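Long-range contacts in uncharacterized protein (Bordetella bronchiseptica RB50, PDB 3BE3), which is of unknown function but belongs to the DUF1653 family of the SH3 clan and folds around a small six-stranded antiparallel beta sheet: residues B[19-24]-B[37-42]; B[7-12]-B[72-77]; B[32-37]-B[52-57]. All blocks are in the same frame, centred on the assembly; numbering follows the deposited sequence.

All three contacts belong to one antiparallel sheet. Contact 1 joins strands 20-29 and 35-41, contact 3 carries on from 35-41 to 50-54, and contact 2 pairs 11-15, the other neighbour of 20-29, with 67-76. Contacts 1 and 3 share Val-37 and have centres about 14 Å apart; those of contacts 1 and 2 are about 9 Å apart, bridged by a probable hydrogen bond of 2.8 Å from Ala-23 N to Gly-11 O. Contacts 2 and 3 lie about 16 Å apart between centres, yet Phe-8 CD1 still packs 3.8 Å from Leu-55 CD1. A sulfate ion, probably from the crystallisation liquor, sits on Arg-53 of contact 3.

Contact 1 (B[19-24]-B[37-42])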
loop_
_atom_site.group_PDB
_atom_site.type_symbol
_atom_site.label_atom_id
_atom_site.label_comp_id
_atom_site.label_asym_id
_atom_site.label_seq_id
_atom_site.Cartn_x
_atom_site.Cartn_y
_atom_site.Cartn_z
ATOM N N ASP B 19 -2.355 -19.810 -1.567
ATOM C CA ASP B 19 -3.332 -18.736 -1.741
ATOM C C ASP B 19 -2.933 -17.698 -2.783
ATOM O O ASP B 19 -1.745 -17.493 -3.046
ATOM C CB ASP B 19 -3.602 -18.033 -0.401
ATOM C CG ASP B 19 -4.264 -18.947 0.621
ATOM O OD1 ASP B 19 -5.242 -19.642 0.263
ATOM O OD2 ASP B 19 -3.815 -18.959 1.786
ATOM N N HIS B 20 -3.935 -17.039 -3.362
ATOM C CA HIS B 20 -3.721 -16.015 -4.388
ATOM C C HIS B 20 -3.921 -14.597 -3.860
ATOM O O HIS B 20 -4.717 -14.364 -2.944
ATOM C CB HIS B 20 -4.650 -16.266 -5.584
ATOM C CG HIS B 20 -4.344 -17.534 -6.317
ATOM N ND1 HIS B 20 -3.519 -17.575 -7.422
ATOM C CD2 HIS B 20 -4.683 -18.820 -6.052
ATOM C CE1 HIS B 20 -3.361 -18.831 -7.805
ATOM N NE2 HIS B 20 -4.056 -19.604 -6.989
ATOM N N TYR B 21 -3.187 -13.657 -4.448
ATOM C CA TYR B 21 -3.256 -12.256 -4.047
ATOM C C TYR B 21 -3.229 -11.350 -5.276
ATOM O O TYR B 21 -2.733 -11.744 -6.339
ATOM C CB TYR B 21 -2.062 -11.895 -3.139
ATOM C CG TYR B 21 -1.987 -12.655 -1.830
ATOM C CD1 TYR B 21 -1.403 -13.915 -1.753
ATOM C CD2 TYR B 21 -2.502 -12.113 -0.656
ATOM C CE1 TYR B 21 -1.336 -14.616 -0.538
ATOM C CE2 TYR B 21 -2.439 -12.808 0.561
ATOM C CZ TYR B 21 -1.855 -14.053 0.616
ATOM O OH TYR B 21 -1.781 -14.718 1.822
ATOM N N LEU B 22 -3.771 -10.144 -5.126
ATOM C CA LEU B 22 -3.780 -9.168 -6.211
ATOM C C LEU B 22 -2.815 -8.049 -5.860
ATOM O O LEU B 22 -3.082 -7.266 -4.948
ATOM C CB LEU B 22 -5.182 -8.575 -6.415
ATOM C CG LEU B 22 -5.288 -7.379 -7.388
ATOM C CD1 LEU B 22 -4.873 -7.777 -8.789
ATOM C CD2 LEU B 22 -6.721 -6.841 -7.383
ATOM N N ALA B 23 -1.692 -7.981 -6.569
ATOM C CA ALA B 23 -0.725 -6.920 -6.336
ATOM C C ALA B 23 -1.202 -5.741 -7.181
ATOM O O ALA B 23 -1.308 -5.850 -8.404
ATOM C CB ALA B 23 0.685 -7.366 -6.768
ATOM N N LEU B 24 -1.508 -4.625 -6.521
ATOM C CA LEU B 24 -1.997 -3.425 -7.198
ATOM C C LEU B 24 -0.877 -2.569 -7.779
ATOM O O LEU B 24 -1.086 -1.813 -8.729
ATOM C CB LEU B 24 -2.822 -2.576 -6.223
ATOM C CG LEU B 24 -4.166 -3.144 -5.753
ATOM C CD1 LEU B 24 -4.728 -2.250 -4.657
ATOM C CD2 LEU B 24 -5.129 -3.261 -6.932
ATOM N N VAL B 37 5.302 -3.706 -1.878
ATOM C CA VAL B 37 4.255 -4.189 -2.780
ATOM C C VAL B 37 2.929 -4.023 -2.034
ATOM O O VAL B 37 2.822 -4.381 -0.859
ATOM C CB VAL B 37 4.430 -5.703 -3.139
ATOM C CG1 VAL B 37 3.239 -6.204 -3.974
ATOM C CG2 VAL B 37 5.740 -5.916 -3.892
ATOM N N VAL B 38 1.937 -3.454 -2.715
ATOM C CA VAL B 38 0.600 -3.256 -2.155
ATOM C C VAL B 38 -0.240 -4.373 -2.764
ATOM O O VAL B 38 -0.340 -4.470 -3.987
ATOM C CB VAL B 38 0.007 -1.886 -2.573
ATOM C CG1 VAL B 38 -1.421 -1.745 -2.045
ATOM C CG2 VAL B 38 0.880 -0.767 -2.027
ATOM N N TYR B 39 -0.829 -5.219 -1.924
ATOM C CA TYR B 39 -1.619 -6.341 -2.427
ATOM C C TYR B 39 -2.843 -6.697 -1.575
ATOM O O TYR B 39 -2.895 -6.399 -0.380
ATOM C CB TYR B 39 -0.709 -7.569 -2.577
ATOM C CG TYR B 39 -0.073 -8.095 -1.295
ATOM C CD1 TYR B 39 -0.506 -9.286 -0.713
ATOM C CD2 TYR B 39 0.987 -7.431 -0.686
ATOM C CE1 TYR B 39 0.104 -9.802 0.440
ATOM C CE2 TYR B 39 1.601 -7.941 0.466
ATOM C CZ TYR B 39 1.160 -9.126 1.024
ATOM O OH TYR B 39 1.796 -9.638 2.139
ATOM N N THR B 40 -3.818 -7.353 -2.196
ATOM C CA THR B 40 -5.044 -7.741 -1.511
ATOM C C THR B 40 -5.168 -9.253 -1.569
ATOM O O THR B 40 -4.787 -9.865 -2.563
ATOM C CB THR B 40 -6.274 -7.128 -2.216
ATOM O OG1 THR B 40 -6.068 -5.722 -2.397
ATOM C CG2 THR B 40 -7.543 -7.360 -1.393
ATOM N N ARG B 41 -5.695 -9.865 -0.514
ATOM C CA ARG B 41 -5.860 -11.313 -0.546
ATOM C C ARG B 41 -7.122 -11.645 -1.327
ATOM O O ARG B 41 -8.106 -10.896 -1.298
ATOM C CB ARG B 41 -5.932 -11.905 0.866
ATOM C CG ARG B 41 -6.957 -11.284 1.769
ATOM C CD ARG B 41 -6.920 -11.916 3.160
ATOM N NE ARG B 41 -7.603 -11.059 4.121
ATOM C CZ ARG B 41 -8.914 -10.859 4.148
ATOM N NH1 ARG B 41 -9.709 -11.470 3.278
ATOM N NH2 ARG B 41 -9.426 -10.000 5.015
ATOM N N LEU B 42 -7.080 -12.773 -2.027
ATOM C CA LEU B 42 -8.206 -13.210 -2.833
ATOM C C LEU B 42 -8.782 -14.517 -2.294
ATOM O O LEU B 42 -8.972 -15.488 -3.031
ATOM C CB LEU B 42 -7.760 -13.358 -4.292
ATOM C CG LEU B 42 -7.098 -12.091 -4.862
ATOM C CD1 LEU B 42 -6.571 -12.371 -6.264
ATOM C CD2 LEU B 42 -8.093 -10.925 -4.875
HETATM O O HOH W 1 -6.725 -17.572 -3.295
#
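Tyr-21 to Ala-23 pair antiparallel with Tyr-39 to Arg-41, the strand axes 4.4 Å apart at closest approach and strongly twisted, at 142° between their N-to-C directions. Leu-22 and Thr-40 form the hydrogen-bonded pair, Leu-22 N giving to Thr-40 O at 2.8 Å and Thr-40 N returning a bond to Leu-22 O. Leu-24 N to Val-38 O and Leu-42 N to His-20 O continue the pattern at the two ends. Beyond the last of these, a water accepts from His-20 N and donates to Leu-42 O. This is the beta hairpin of strands 20-29 and 35-41, an interior pair with 11-15 on one flank and 50-54 on the other. On the face that carries Tyr-21, Ala-23, Tyr-39 and Arg-41, the two tyrosines lie side by side and point the same way. Their rings make an offset edge-to-face pair: Tyr-39 brings its CD1 edge to 3.5 Å from Tyr-21 CD2, with the planes 76° apart. Tyr-21 CE2 also rests 3.6 Å from Arg-41 CB, while the extended arginine chain leads away to Tyr-43 O; the Tyr-21 hydroxyl is hydrogen-bonded to that of Tyr-43. Just past the strand end, Leu-42 points at the other strand, its CD1 3.6 Å from Tyr-21 C and also near Leu-22 CB.

Contact 2 (B[7-12]-B[72-77]); sequences DFRPGV and FAYVGH
Arg-9 reaches over one face of the Tyr-74 ring and ends at its hydroxyl. Its CB lies 4.2 Å above that face, offset toward the rim. The chain bends at chi3 (62°), which sets NE 3.9 Å from Tyr-74 CZ; NE also donates to a water that in turn donates to Pro-10 O and is hydrogen-bonded to Tyr-74 OH. Further out, CZ has Tyr-74 CE2 over the centre of the guanidinium, whose plane is turned 41° from the ring. At the tip NH1 is 4.1 Å from Tyr-74 CE2, and NH2 comes within 3.1 Å of Tyr-74 OH, but the angle is too poor for a hydrogen bond. Gly-76 N covers the opposite face of the tyrosine, above its centre. Gly-11 CA passes the ring edge, near its plane, 4.0 Å from Tyr-74 CE1. Next to it Val-12 N donates to Gly-76 O, and Val-75 N gives Val-12 O a nearly straight bond of 2.9 Å. Val-12 CG1 touches Val-75 CG2, and its CG2 packs on the His-77 backbone. The contact thus joins the start of strand 11-15 to the later part of strand 67-76, with strand 20-29 on the far side of 11-15 through Gly-11 and Ala-23.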
loop_
_atom_site.group_PDB
_atom_site.type_symbol
_atom_site.label_atom_id
_atom_site.label_comp_id
_atom_site.label_asym_id
_atom_site.label_seq_id
_atom_site.Cartn_x
_atom_site.Cartn_y
_atom_site.Cartn_z
ATOM N N ASP B 7 11.316 -4.671 -13.288
ATOM C CA ASP B 7 10.831 -5.986 -13.697
ATOM C C ASP B 7 9.565 -6.422 -12.965
ATOM O O ASP B 7 8.963 -7.437 -13.307
ATOM C CB ASP B 7 11.926 -7.047 -13.511
ATOM C CG ASP B 7 13.132 -6.814 -14.418
ATOM O OD1 ASP B 7 12.933 -6.550 -15.628
ATOM O OD2 ASP B 7 14.277 -6.901 -13.926
ATOM N N PHE B 8 9.147 -5.663 -11.962
ATOM C CA PHE B 8 7.938 -6.039 -11.236
ATOM C C PHE B 8 6.703 -5.876 -12.108
ATOM O O PHE B 8 6.547 -4.880 -12.815
ATOM C CB PHE B 8 7.741 -5.187 -9.977
ATOM C CG PHE B 8 6.521 -5.580 -9.168
ATOM C CD1 PHE B 8 6.522 -6.747 -8.410
ATOM C CD2 PHE B 8 5.353 -4.817 -9.206
ATOM C CE1 PHE B 8 5.385 -7.162 -7.713
ATOM C CE2 PHE B 8 4.207 -5.225 -8.511
ATOM C CZ PHE B 8 4.224 -6.400 -7.763
ATOM N N ARG B 9 5.823 -6.867 -12.057
ATOM C CA ARG B 9 4.584 -6.810 -12.817
ATOM C C ARG B 9 3.404 -6.941 -11.866
ATOM O O ARG B 9 3.223 -7.980 -11.236
ATOM C CB ARG B 9 4.520 -7.934 -13.855
ATOM C CG ARG B 9 5.398 -7.721 -15.073
ATOM C CD ARG B 9 5.011 -8.647 -16.230
ATOM N NE ARG B 9 3.648 -8.413 -16.703
ATOM C CZ ARG B 9 3.097 -9.035 -17.746
ATOM N NH1 ARG B 9 3.787 -9.934 -18.434
ATOM N NH2 ARG B 9 1.851 -8.759 -18.102
ATOM N N PRO B 10 2.592 -5.879 -11.735
ATOM C CA PRO B 10 1.442 -5.979 -10.833
ATOM C C PRO B 10 0.447 -6.952 -11.450
ATOM O O PRO B 10 0.417 -7.122 -12.669
ATOM C CB PRO B 10 0.890 -4.557 -10.791
ATOM C CG PRO B 10 2.080 -3.712 -11.084
ATOM C CD PRO B 10 2.762 -4.498 -12.208
ATOM N N GLY B 11 -0.354 -7.587 -10.606
ATOM C CA GLY B 11 -1.325 -8.552 -11.094
ATOM C C GLY B 11 -1.567 -9.628 -10.057
ATOM O O GLY B 11 -1.280 -9.433 -8.880
ATOM N N VAL B 12 -2.077 -10.773 -10.492
ATOM C CA VAL B 12 -2.363 -11.871 -9.581
ATOM C C VAL B 12 -1.152 -12.763 -9.349
ATOM O O VAL B 12 -0.466 -13.168 -10.290
ATOM C CB VAL B 12 -3.561 -12.711 -10.101
ATOM C CG1 VAL B 12 -3.853 -13.882 -9.155
ATOM C CG2 VAL B 12 -4.800 -11.810 -10.208
ATOM N N PHE B 72 6.337 -15.524 -4.167
ATOM C CA PHE B 72 5.116 -15.120 -4.869
ATOM C C PHE B 72 5.302 -15.339 -6.372
ATOM O O PHE B 72 6.178 -14.725 -6.975
ATOM C CB PHE B 72 4.805 -13.639 -4.621
ATOM C CG PHE B 72 4.283 -13.336 -3.234
ATOM C CD1 PHE B 72 5.147 -12.975 -2.202
ATOM C CD2 PHE B 72 2.914 -13.396 -2.962
ATOM C CE1 PHE B 72 4.656 -12.678 -0.926
ATOM C CE2 PHE B 72 2.420 -13.103 -1.700
ATOM C CZ PHE B 72 3.293 -12.744 -0.677
ATOM N N ALA B 73 4.490 -16.206 -6.971
ATOM C CA ALA B 73 4.578 -16.496 -8.410
ATOM C C ALA B 73 3.498 -15.801 -9.235
ATOM O O ALA B 73 2.306 -16.028 -9.028
ATOM C CB ALA B 73 4.503 -18.000 -8.650
ATOM N N TYR B 74 3.920 -14.965 -10.181
ATOM C CA TYR B 74 2.994 -14.229 -11.048
ATOM C C TYR B 74 2.242 -15.187 -11.970
ATOM O O TYR B 74 2.855 -16.034 -12.618
ATOM C CB TYR B 74 3.779 -13.211 -11.899
ATOM C CG TYR B 74 2.948 -12.368 -12.860
ATOM C CD1 TYR B 74 2.093 -11.379 -12.399
ATOM C CD2 TYR B 74 3.030 -12.565 -14.235
ATOM C CE1 TYR B 74 1.339 -10.598 -13.284
ATOM C CE2 TYR B 74 2.275 -11.793 -15.126
ATOM C CZ TYR B 74 1.427 -10.809 -14.649
ATOM O OH TYR B 74 0.676 -10.052 -15.534
ATOM N N VAL B 75 0.917 -15.061 -12.034
ATOM C CA VAL B 75 0.139 -15.930 -12.918
ATOM C C VAL B 75 -0.813 -15.172 -13.840
ATOM O O VAL B 75 -1.732 -15.754 -14.412
ATOM C CB VAL B 75 -0.683 -16.974 -12.138
ATOM C CG1 VAL B 75 0.217 -17.748 -11.180
ATOM C CG2 VAL B 75 -1.827 -16.292 -11.397
ATOM N N GLY B 76 -0.593 -13.874 -13.992
ATOM C CA GLY B 76 -1.446 -13.102 -14.873
ATOM C C GLY B 76 -2.408 -12.178 -14.156
ATOM O O GLY B 76 -2.085 -11.623 -13.104
ATOM N N HIS B 77 -3.599 -12.022 -14.721
ATOM C CA HIS B 77 -4.603 -11.132 -14.152
ATOM C C HIS B 77 -5.858 -11.813 -13.630
ATOM O O HIS B 77 -6.775 -11.146 -13.151
ATOM C CB HIS B 77 -4.972 -10.069 -15.189
ATOM C CG HIS B 77 -3.838 -9.153 -15.522
ATOM N ND1 HIS B 77 -3.328 -8.249 -14.616
ATOM C CD2 HIS B 77 -3.054 -9.059 -16.626
ATOM C CE1 HIS B 77 -2.279 -7.642 -15.141
ATOM N NE2 HIS B 77 -2.091 -8.116 -16.361
HETATM O O HOH W 2 1.442 -7.446 -15.307
#

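Contact 3 (B[32-37]-B[52-57]); sequences TDEVVV and TRLLRI. With SO4 (sulfate ion), chain D.
Thr-52 lies against strand 35-41, its CA set 3.1 Å from Val-37 O in a CA-H...O contact. Arg-53 follows as the hydrogen-bonded partner of Val-37: Val-37 N donates to Arg-53 O at 2.7 Å, and Arg-53 N answers to Val-37 O. Its side chain leaves with CG anti to the backbone N (chi1 -168°) and stays extended as far as NE. The guanidinium meets a sulfate edge-on, NH1 giving to O1 at 3.0 Å and NH2 to O3 at 2.9 Å, each with a weaker bond to the other oxygen. His-15, Tyr-16 and Arg-71 also hydrogen-bond the sulfate. Leu-54, at the N-cap position, forms the non-hydrogen-bonded antiparallel pair with Val-36, its N donating to Glu-31 OE2 of the second subunit, and the two side chains diverge. Even so, Leu-54 CD2 touches Val-36 CG1 and sits against the Glu-34 side chain, nearest OE1 at 3.1 Å. Leu-55 starts the helix while still bonded to the strand, its N donating almost straight (174°) to Val-35 O. Its CD2 lies alongside Val-35 CG1, and its CD1 touches Val-37 CG2. The extended side chain of Arg-56 grips Glu-34 OE2 end-on with NH1 and NH2 in a salt bridge. NH1, at 2.8 Å, comes from above the carboxylate plane, and NH2, at 3.0 Å, meets the syn side; OE2 lies in the guanidinium plane for both. Leu-54 CD1 covers one face of that guanidinium, toward its rim. Strand 50-54 is the outermost on this side within the chain, but Thr-52 pairs in parallel with a strand of the second subunit, while strand 20-29 flanks 35-41 on the other side and helix 55-58 follows directly.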
loop_
_atom_site.group_PDB
_atom_site.type_symbol
_atom_site.label_atom_id
_atom_site.label_comp_id
_atom_site.label_asym_id
_atom_site.label_seq_id
_atom_site.Cartn_x
_atom_site.Cartn_y
_atom_site.Cartn_z
ATOM N N THR B 32 10.027 5.129 6.051
ATOM C CA THR B 32 11.312 4.502 5.758
ATOM C C THR B 32 11.879 4.674 4.353
ATOM O O THR B 32 13.044 4.352 4.112
ATOM C CB THR B 32 11.195 3.006 5.998
ATOM O OG1 THR B 32 10.311 2.453 5.014
ATOM C CG2 THR B 32 10.622 2.731 7.397
ATOM N N ASP B 33 11.050 5.148 3.431
ATOM C CA ASP B 33 11.438 5.323 2.035
ATOM C C ASP B 33 11.779 3.987 1.393
ATOM O O ASP B 33 12.528 3.919 0.418
ATOM C CB ASP B 33 12.621 6.289 1.902
ATOM C CG ASP B 33 12.238 7.722 2.247
ATOM O OD1 ASP B 33 12.086 8.032 3.454
ATOM O OD2 ASP B 33 12.066 8.534 1.308
ATOM N N GLU B 34 11.232 2.914 1.948
ATOM C CA GLU B 34 11.484 1.600 1.382
ATOM C C GLU B 34 10.403 1.314 0.344
ATOM O O GLU B 34 9.293 1.837 0.418
ATOM C CB GLU B 34 11.514 0.519 2.474
ATOM C CG GLU B 34 12.743 0.631 3.384
ATOM C CD GLU B 34 13.202 -0.711 3.947
ATOM O OE1 GLU B 34 12.421 -1.360 4.673
ATOM O OE2 GLU B 34 14.351 -1.117 3.664
ATOM N N VAL B 35 10.760 0.501 -0.637
ATOM C CA VAL B 35 9.873 0.124 -1.724
ATOM C C VAL B 35 9.055 -1.099 -1.305
ATOM O O VAL B 35 9.621 -2.127 -0.925
ATOM C CB VAL B 35 10.719 -0.175 -2.974
ATOM C CG1 VAL B 35 9.841 -0.677 -4.099
ATOM C CG2 VAL B 35 11.417 1.102 -3.428
ATOM N N VAL B 36 7.730 -0.985 -1.354
ATOM C CA VAL B 36 6.861 -2.086 -0.938
ATOM C C VAL B 36 5.813 -2.480 -1.987
ATOM O O VAL B 36 5.472 -1.690 -2.868
ATOM C CB VAL B 36 6.100 -1.717 0.364
ATOM C CG1 VAL B 36 7.077 -1.338 1.463
ATOM C CG2 VAL B 36 5.144 -0.553 0.088
ATOM N N VAL B 37 5.302 -3.706 -1.878
ATOM C CA VAL B 37 4.255 -4.189 -2.780
ATOM C C VAL B 37 2.929 -4.023 -2.034
ATOM O O VAL B 37 2.822 -4.381 -0.859
ATOM C CB VAL B 37 4.430 -5.703 -3.139
ATOM C CG1 VAL B 37 3.239 -6.204 -3.974
ATOM C CG2 VAL B 37 5.740 -5.916 -3.892
ATOM N N THR B 52 0.941 -4.810 2.844
ATOM C CA THR B 52 2.093 -4.244 2.150
ATOM C C THR B 52 3.300 -5.071 2.580
ATOM O O THR B 52 3.385 -5.523 3.727
ATOM C CB THR B 52 2.360 -2.757 2.504
ATOM O OG1 THR B 52 2.873 -2.665 3.840
ATOM C CG2 THR B 52 1.087 -1.933 2.376
ATOM N N ARG B 53 4.228 -5.290 1.655
ATOM C CA ARG B 53 5.418 -6.078 1.959
ATOM C C ARG B 53 6.587 -5.590 1.118
ATOM O O ARG B 53 6.422 -5.296 -0.065
ATOM C CB ARG B 53 5.157 -7.556 1.676
ATOM C CG ARG B 53 6.222 -8.478 2.231
ATOM C CD ARG B 53 5.729 -9.917 2.281
ATOM N NE ARG B 53 6.624 -10.768 3.058
ATOM C CZ ARG B 53 6.366 -12.035 3.367
ATOM N NH1 ARG B 53 5.236 -12.598 2.960
ATOM N NH2 ARG B 53 7.239 -12.729 4.080
ATOM N N LEU B 54 7.765 -5.512 1.732
ATOM C CA LEU B 54 8.958 -5.061 1.028
ATOM C C LEU B 54 9.122 -5.822 -0.284
ATOM O O LEU B 54 8.958 -7.041 -0.340
ATOM C CB LEU B 54 10.204 -5.263 1.909
ATOM C CG LEU B 54 10.262 -4.435 3.198
ATOM C CD1 LEU B 54 11.394 -4.927 4.085
ATOM C CD2 LEU B 54 10.442 -2.958 2.847
ATOM N N LEU B 55 9.439 -5.093 -1.345
ATOM C CA LEU B 55 9.624 -5.703 -2.652
ATOM C C LEU B 55 10.728 -6.762 -2.632
ATOM O O LEU B 55 10.586 -7.841 -3.212
ATOM C CB LEU B 55 9.959 -4.618 -3.680
ATOM C CG LEU B 55 10.255 -5.064 -5.114
ATOM C CD1 LEU B 55 9.020 -5.684 -5.722
ATOM C CD2 LEU B 55 10.677 -3.883 -5.933
ATOM N N ARG B 56 11.833 -6.454 -1.960
ATOM C CA ARG B 56 12.947 -7.390 -1.909
ATOM C C ARG B 56 12.618 -8.682 -1.158
ATOM O O ARG B 56 13.213 -9.719 -1.432
ATOM C CB ARG B 56 14.191 -6.713 -1.318
ATOM C CG ARG B 56 14.051 -6.207 0.097
ATOM C CD ARG B 56 15.377 -5.596 0.545
ATOM N NE ARG B 56 15.405 -5.326 1.981
ATOM C CZ ARG B 56 15.017 -4.185 2.547
ATOM N NH1 ARG B 56 14.566 -3.182 1.796
ATOM N NH2 ARG B 56 15.077 -4.055 3.868
ATOM N N ILE B 57 11.671 -8.628 -0.225
ATOM C CA ILE B 57 11.275 -9.835 0.498
ATOM C C ILE B 57 10.282 -10.603 -0.383
ATOM O O ILE B 57 10.339 -11.829 -0.488
ATOM C CB ILE B 57 10.598 -9.508 1.853
ATOM C CG1 ILE B 57 11.563 -8.726 2.754
ATOM C CG2 ILE B 57 10.156 -10.795 2.528
ATOM C CD1 ILE B 57 12.856 -9.448 3.072
HETATM S S SO4 D . 5.787 -16.083 4.282
HETATM O O1 SO4 D . 5.814 -15.517 2.918
HETATM O O2 SO4 D . 6.952 -16.972 4.453
HETATM O O3 SO4 D . 5.857 -14.996 5.270
HETATM O O4 SO4 D . 4.545 -16.848 4.474
HETATM O O HOH W 3 12.208 -3.348 -0.995
#